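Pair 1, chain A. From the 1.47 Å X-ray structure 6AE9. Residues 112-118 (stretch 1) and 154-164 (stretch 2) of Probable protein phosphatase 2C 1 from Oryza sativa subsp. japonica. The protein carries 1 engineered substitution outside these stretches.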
# COMPACT_ATOMS: atom_id res chain seq x y z
N GLY A 112 -10.80 -2.84 -0.06
CA GLY A 112 -9.57 -2.32 -0.63
C GLY A 112 -9.81 -1.12 -1.51
O GLY A 112 -10.93 -0.84 -1.95
N LEU A 113 -8.72 -0.39 -1.75
CA LEU A 113 -8.74 0.75 -2.65
C LEU A 113 -7.37 0.87 -3.30
O LEU A 113 -6.34 0.80 -2.61
CB LEU A 113 -9.07 2.02 -1.88
CG LEU A 113 -9.23 3.33 -2.66
CD1 LEU A 113 -10.19 4.24 -1.93
CD2 LEU A 113 -7.87 4.03 -2.85
N LYS A 114 -7.35 1.07 -4.62
CA LYS A 114 -6.13 1.33 -5.36
C LYS A 114 -6.31 2.61 -6.16
O LYS A 114 -7.43 2.96 -6.57
CB LYS A 114 -5.79 0.14 -6.26
CG LYS A 114 -5.33 -1.07 -5.45
CD LYS A 114 -5.31 -2.33 -6.28
CE LYS A 114 -5.29 -3.56 -5.38
NZ LYS A 114 -3.97 -3.75 -4.70
N VAL A 115 -5.21 3.33 -6.37
CA VAL A 115 -5.18 4.48 -7.26
C VAL A 115 -4.24 4.14 -8.41
O VAL A 115 -3.09 3.74 -8.18
CB VAL A 115 -4.71 5.76 -6.56
CG1 VAL A 115 -4.67 6.93 -7.54
CG2 VAL A 115 -5.62 6.10 -5.39
N ILE A 116 -4.74 4.27 -9.64
CA ILE A 116 -3.96 4.03 -10.84
C ILE A 116 -3.67 5.37 -11.49
O ILE A 116 -4.59 6.14 -11.81
CB ILE A 116 -4.69 3.07 -11.79
CG1 ILE A 116 -4.80 1.69 -11.14
CG2 ILE A 116 -3.97 2.96 -13.13
CD1 ILE A 116 -5.89 0.83 -11.72
N ARG A 117 -2.38 5.67 -11.66
CA ARG A 117 -1.93 6.90 -12.30
C ARG A 117 -0.86 6.53 -13.31
O ARG A 117 0.06 5.77 -12.99
CB ARG A 117 -1.35 7.88 -11.26
CG ARG A 117 -0.70 9.14 -11.85
CD ARG A 117 -0.12 10.06 -10.77
NE ARG A 117 -1.12 10.44 -9.78
CZ ARG A 117 -0.85 10.87 -8.55
NH1 ARG A 117 0.41 10.99 -8.14
NH2 ARG A 117 -1.84 11.18 -7.72
N LYS A 118 -0.99 7.05 -14.53
CA LYS A 118 0.00 6.84 -15.59
C LYS A 118 0.40 5.37 -15.74
O LYS A 118 1.58 5.02 -15.76
CB LYS A 118 1.22 7.75 -15.39
CG LYS A 118 0.87 9.22 -15.40
CD LYS A 118 2.11 10.10 -15.37
CE LYS A 118 1.72 11.57 -15.45
NZ LYS A 118 2.91 12.46 -15.56
N THR A 154 -4.45 9.37 3.83
CA THR A 154 -4.86 10.20 2.70
C THR A 154 -3.87 10.00 1.57
O THR A 154 -2.74 9.56 1.77
CB THR A 154 -4.92 11.71 3.02
OG1 THR A 154 -3.59 12.23 3.15
CG2 THR A 154 -5.70 11.98 4.29
N VAL A 155 -4.30 10.35 0.35
CA VAL A 155 -3.42 10.37 -0.81
C VAL A 155 -3.84 11.53 -1.70
O VAL A 155 -5.03 11.76 -1.91
CB VAL A 155 -3.39 9.01 -1.56
CG1 VAL A 155 -4.80 8.54 -1.97
CG2 VAL A 155 -2.45 9.06 -2.77
N ASN A 156 -2.86 12.29 -2.19
CA ASN A 156 -3.15 13.45 -3.02
C ASN A 156 -3.32 13.00 -4.47
O ASN A 156 -2.43 12.36 -5.03
CB ASN A 156 -2.02 14.47 -2.95
CG ASN A 156 -1.96 15.19 -1.61
OD1 ASN A 156 -2.66 14.83 -0.66
ND2 ASN A 156 -1.12 16.21 -1.54
N LEU A 157 -4.45 13.34 -5.06
CA LEU A 157 -4.80 12.89 -6.39
C LEU A 157 -4.68 14.02 -7.41
O LEU A 157 -4.66 15.21 -7.07
CB LEU A 157 -6.21 12.30 -6.42
CG LEU A 157 -6.41 11.12 -5.46
CD1 LEU A 157 -7.74 10.43 -5.73
CD2 LEU A 157 -5.25 10.14 -5.56
N MET A 158 -4.59 13.62 -8.67
CA MET A 158 -4.50 14.55 -9.79
C MET A 158 -5.61 14.21 -10.77
O MET A 158 -6.11 13.08 -10.81
CB MET A 158 -3.14 14.43 -10.50
CG MET A 158 -1.97 14.20 -9.57
SD MET A 158 -0.38 14.28 -10.42
CE MET A 158 -0.29 16.04 -10.77
N GLU A 159 -5.98 15.20 -11.58
CA GLU A 159 -6.99 14.96 -12.60
C GLU A 159 -6.58 13.79 -13.48
O GLU A 159 -5.42 13.65 -13.87
CB GLU A 159 -7.19 16.23 -13.43
CG GLU A 159 -7.92 17.31 -12.65
CD GLU A 159 -8.27 18.53 -13.48
OE1 GLU A 159 -7.88 18.58 -14.67
OE2 GLU A 159 -8.94 19.44 -12.94
N GLY A 160 -7.54 12.91 -13.76
CA GLY A 160 -7.30 11.73 -14.55
C GLY A 160 -6.99 10.48 -13.75
O GLY A 160 -7.10 9.38 -14.29
N ASP A 161 -6.60 10.63 -12.48
CA ASP A 161 -6.36 9.46 -11.64
C ASP A 161 -7.61 8.59 -11.60
O ASP A 161 -8.74 9.09 -11.61
CB ASP A 161 -6.04 9.92 -10.21
CG ASP A 161 -4.60 10.38 -10.03
OD1 ASP A 161 -3.76 10.26 -10.95
OD2 ASP A 161 -4.31 10.85 -8.91
N MET A 162 -7.40 7.28 -11.54
CA MET A 162 -8.49 6.31 -11.48
C MET A 162 -8.45 5.60 -10.13
O MET A 162 -7.43 4.99 -9.78
CB MET A 162 -8.38 5.30 -12.62
CG MET A 162 -8.47 5.91 -14.01
SD MET A 162 -10.06 6.66 -14.35
CE MET A 162 -11.13 5.28 -14.08
N ILE A 163 -9.54 5.68 -9.39
CA ILE A 163 -9.68 4.98 -8.12
C ILE A 163 -10.48 3.71 -8.36
O ILE A 163 -11.54 3.75 -8.99
CB ILE A 163 -10.39 5.86 -7.08
CG1 ILE A 163 -9.71 7.21 -6.92
CG2 ILE A 163 -10.45 5.15 -5.74
CD1 ILE A 163 -10.57 8.23 -6.19
N VAL A 164 -9.97 2.58 -7.87
CA VAL A 164 -10.66 1.29 -7.94
C VAL A 164 -10.81 0.77 -6.52
O VAL A 164 -9.81 0.57 -5.83
CB VAL A 164 -9.91 0.28 -8.82
CG1 VAL A 164 -10.62 -1.08 -8.81
CG2 VAL A 164 -9.78 0.80 -10.25
O HOH W 1 -5.04 6.76 -14.50
O HOH W 2 0.28 12.00 -5.09

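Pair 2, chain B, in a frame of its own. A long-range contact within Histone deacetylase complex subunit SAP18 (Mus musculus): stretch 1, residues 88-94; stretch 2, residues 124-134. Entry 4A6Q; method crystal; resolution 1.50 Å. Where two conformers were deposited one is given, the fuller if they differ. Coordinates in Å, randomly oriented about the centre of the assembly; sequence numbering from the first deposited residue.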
# COMPACT_ATOMS: atom_id res chain seq x y z
N ASN B 88 -5.31 -7.86 -1.24
CA ASN B 88 -4.13 -7.69 -2.07
C ASN B 88 -3.83 -6.22 -2.23
O ASN B 88 -4.64 -5.48 -2.77
CB ASN B 88 -4.39 -8.30 -3.45
CG ASN B 88 -3.13 -8.47 -4.27
OD1 ASN B 88 -2.54 -7.50 -4.76
ND2 ASN B 88 -2.75 -9.72 -4.47
N PHE B 89 -2.68 -5.79 -1.73
CA PHE B 89 -2.34 -4.35 -1.73
C PHE B 89 -1.43 -3.96 -2.89
O PHE B 89 -0.46 -4.68 -3.20
CB PHE B 89 -1.55 -3.99 -0.46
CG PHE B 89 -2.36 -3.94 0.81
CD1 PHE B 89 -2.79 -5.10 1.44
CD2 PHE B 89 -2.66 -2.70 1.39
CE1 PHE B 89 -3.50 -5.04 2.65
CE2 PHE B 89 -3.37 -2.64 2.61
CZ PHE B 89 -3.79 -3.80 3.21
N ALA B 90 -1.68 -2.78 -3.45
CA ALA B 90 -0.83 -2.21 -4.48
C ALA B 90 -0.71 -0.71 -4.24
O ALA B 90 -1.64 -0.10 -3.73
CB ALA B 90 -1.40 -2.45 -5.86
N ILE B 91 0.42 -0.12 -4.63
CA ILE B 91 0.59 1.34 -4.58
C ILE B 91 0.39 1.88 -5.98
O ILE B 91 0.92 1.34 -6.95
CB ILE B 91 1.98 1.70 -4.06
CG1 ILE B 91 2.11 1.34 -2.59
CG2 ILE B 91 2.18 3.21 -4.20
CD1 ILE B 91 3.58 1.37 -2.04
N VAL B 92 -0.48 2.88 -6.08
CA VAL B 92 -0.75 3.58 -7.34
C VAL B 92 -0.03 4.92 -7.27
O VAL B 92 -0.27 5.70 -6.35
CB VAL B 92 -2.27 3.79 -7.51
CG1 VAL B 92 -2.57 4.58 -8.81
CG2 VAL B 92 -3.00 2.41 -7.51
N PHE B 93 0.86 5.19 -8.22
CA PHE B 93 1.77 6.31 -8.12
C PHE B 93 1.93 6.99 -9.46
O PHE B 93 1.75 6.40 -10.51
CB PHE B 93 3.15 5.90 -7.56
CG PHE B 93 3.89 4.84 -8.35
CD1 PHE B 93 3.51 3.51 -8.27
CD2 PHE B 93 5.04 5.17 -9.08
CE1 PHE B 93 4.20 2.50 -8.96
CE2 PHE B 93 5.74 4.17 -9.78
CZ PHE B 93 5.31 2.83 -9.70
N MSE B 94 2.27 8.26 -9.42
CA MSE B 94 2.36 9.03 -10.65
C MSE B 94 3.38 8.49 -11.64
O MSE B 94 4.52 8.16 -11.28
CB MSE B 94 2.64 10.51 -10.34
CG MSE B 94 1.41 11.24 -9.88
SE MSE B 94 1.69 13.16 -9.64
CE MSE B 94 3.42 13.09 -8.74
N SER B 124 8.67 0.76 3.87
CA SER B 124 9.49 -0.31 3.30
C SER B 124 9.27 -0.40 1.79
O SER B 124 10.13 -0.88 1.05
CB SER B 124 9.23 -1.67 3.96
OG SER B 124 7.96 -2.20 3.62
N GLN B 125 8.10 0.06 1.34
CA GLN B 125 7.75 -0.06 -0.08
C GLN B 125 7.93 1.26 -0.83
O GLN B 125 7.46 1.41 -1.95
CB GLN B 125 6.33 -0.59 -0.23
CG GLN B 125 6.08 -1.87 0.51
CD GLN B 125 6.99 -2.96 0.03
OE1 GLN B 125 6.96 -3.31 -1.17
NE2 GLN B 125 7.83 -3.51 0.92
N LYS B 126 8.60 2.22 -0.18
CA LYS B 126 8.85 3.56 -0.72
C LYS B 126 7.59 4.31 -1.13
O LYS B 126 7.58 5.07 -2.10
CB LYS B 126 9.86 3.49 -1.84
CG LYS B 126 11.07 2.75 -1.35
CD LYS B 126 12.27 3.54 -1.54
CE LYS B 126 12.68 3.35 -2.93
NZ LYS B 126 13.92 4.11 -3.19
N PHE B 127 6.54 4.09 -0.38
CA PHE B 127 5.33 4.89 -0.48
C PHE B 127 5.69 6.35 -0.30
O PHE B 127 6.54 6.69 0.54
CB PHE B 127 4.34 4.45 0.62
CG PHE B 127 3.08 5.22 0.61
CD1 PHE B 127 2.04 4.88 -0.23
CD2 PHE B 127 2.95 6.32 1.45
CE1 PHE B 127 0.87 5.63 -0.23
CE2 PHE B 127 1.81 7.06 1.45
CZ PHE B 127 0.78 6.72 0.60
N GLN B 128 5.03 7.21 -1.06
CA GLN B 128 5.18 8.65 -0.90
C GLN B 128 3.83 9.28 -0.75
O GLN B 128 2.85 8.83 -1.33
CB GLN B 128 5.89 9.26 -2.12
CG GLN B 128 7.31 8.78 -2.22
CD GLN B 128 8.12 9.42 -3.32
OE1 GLN B 128 9.34 9.38 -3.28
NE2 GLN B 128 7.45 9.99 -4.31
N ILE B 129 3.77 10.34 0.05
CA ILE B 129 2.55 11.10 0.17
C ILE B 129 2.22 11.54 -1.23
O ILE B 129 3.09 11.98 -1.95
CB ILE B 129 2.74 12.36 1.09
CG1 ILE B 129 2.33 12.03 2.51
CG2 ILE B 129 1.95 13.54 0.59
CD1 ILE B 129 3.19 10.98 3.11
N GLY B 130 0.97 11.38 -1.63
CA GLY B 130 0.62 11.73 -2.98
C GLY B 130 0.27 10.46 -3.72
O GLY B 130 -0.47 10.49 -4.72
N ASP B 131 0.85 9.35 -3.26
CA ASP B 131 0.48 8.06 -3.85
C ASP B 131 -0.87 7.62 -3.31
O ASP B 131 -1.26 8.02 -2.21
CB ASP B 131 1.47 6.96 -3.48
CG ASP B 131 2.88 7.18 -3.99
OD1 ASP B 131 3.11 8.03 -4.91
OD2 ASP B 131 3.79 6.46 -3.50
N TYR B 132 -1.53 6.71 -4.01
CA TYR B 132 -2.77 6.07 -3.51
C TYR B 132 -2.51 4.62 -3.16
O TYR B 132 -1.55 4.00 -3.66
CB TYR B 132 -3.88 6.13 -4.56
CG TYR B 132 -4.06 7.50 -5.19
CD1 TYR B 132 -4.34 8.59 -4.41
CD2 TYR B 132 -3.98 7.66 -6.56
CE1 TYR B 132 -4.51 9.86 -4.98
CE2 TYR B 132 -4.15 8.91 -7.13
CZ TYR B 132 -4.42 10.00 -6.33
OH TYR B 132 -4.60 11.26 -6.88
N LEU B 133 -3.33 4.08 -2.26
CA LEU B 133 -3.27 2.64 -1.97
C LEU B 133 -4.49 1.95 -2.55
O LEU B 133 -5.60 2.44 -2.40
CB LEU B 133 -3.25 2.44 -0.46
CG LEU B 133 -2.80 1.08 0.05
CD1 LEU B 133 -1.30 0.84 -0.26
CD2 LEU B 133 -3.03 1.08 1.57
N ASP B 134 -4.29 0.84 -3.26
CA ASP B 134 -5.42 0.13 -3.87
C ASP B 134 -5.47 -1.25 -3.25
O ASP B 134 -4.46 -1.95 -3.20
CB ASP B 134 -5.20 -0.00 -5.38
CG ASP B 134 -6.48 -0.28 -6.13
OD1 ASP B 134 -7.38 0.56 -6.11
OD2 ASP B 134 -6.59 -1.33 -6.80
O HOH W 3 2.01 9.58 -6.90

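The sharpest difference between the two pairs lies at a single matched position, Arg A117 in pair 1 and Phe B93 in pair 2, beside an aspartate present in both. In pair 1 the arginine, extended through chi1 and chi2 (both t), swings its guanidinium back to the turn and forms a salt bridge with Asp A161: NE of Arg A117 donates to OD1 of Asp A161 at 2.9 Å, and NH2 of Arg A117 to OD2 of Asp A161 at 2.8 Å. The same NH2 of Arg A117 donates to the carbonyl O of Asn A156 at 3.0 Å, while CG of Met A158 lies over one face of the guanidinium. In pair 2 the phenylalanine adopts the p rotamer and the end of its side chain leads away from the other stretch, so that it meets the aspartate through its base, CB of Phe B93 lying 3.4 Å from OD1 of Asp B131. A water lies 2.8 Å from OD1 of Asp B131 and accepts from N of Met B94, a selenomethionine, at 2.9 Å.

Around this divergence the backbone arrangement is shared, with 14 central residues superposing at 0.6 Å RMSD. In each pair a strand runs antiparallel to a second strand that follows a type II turn. Four backbone hydrogen bonds tie the strands together, two between Lys A114 and Val A164 and two between Ile A116 and Met A162, matched by those of Ala B90 with Asp B134 and Val B92 with Tyr B132.

The aspartate has a second role, common to both pairs, in the turn. OD2 of Asp A161 accepts from N of Met A158 at 2.8 Å, and OD2 of Asp B131 accepts from N of Gln B128 at the same distance, so each carboxylate braces the turn that precedes its strand. Gly A160 and Gly B130 coincide within the turns; at their backbone angles a CB would be jammed against the preceding carbonyl O.

The apolar packing shows how different side chains fill similar space. Val A115 and Ile B91 occupy nearly the same position. The valine places CG1 3.8 Å from CD2 of Leu A157, whereas the longer isoleucine brings its CD1 within 4.1 Å of CB of Phe B127 and 3.8 Å of CB of Gln B125. Two residues earlier, Leu A113 sets CG 3.8 Å from CG2 of Ile A163, and Phe B89 presents its ring edge to Leu B133, with CD2 of Phe B89 3.8 Å from CD2 of Leu B133.

On the face carrying Ile A116 and Val B92, CD1 of Ile A116 reaches to 4.2 Å from CG2 of Val A164, and CG2 of Val B92 lies 3.9 Å from CB of Asp B134, whose carboxylate is satisfied elsewhere in the structure. The general principle is that backbone pairing and a braced turn can fix an arrangement while the side chains around it vary.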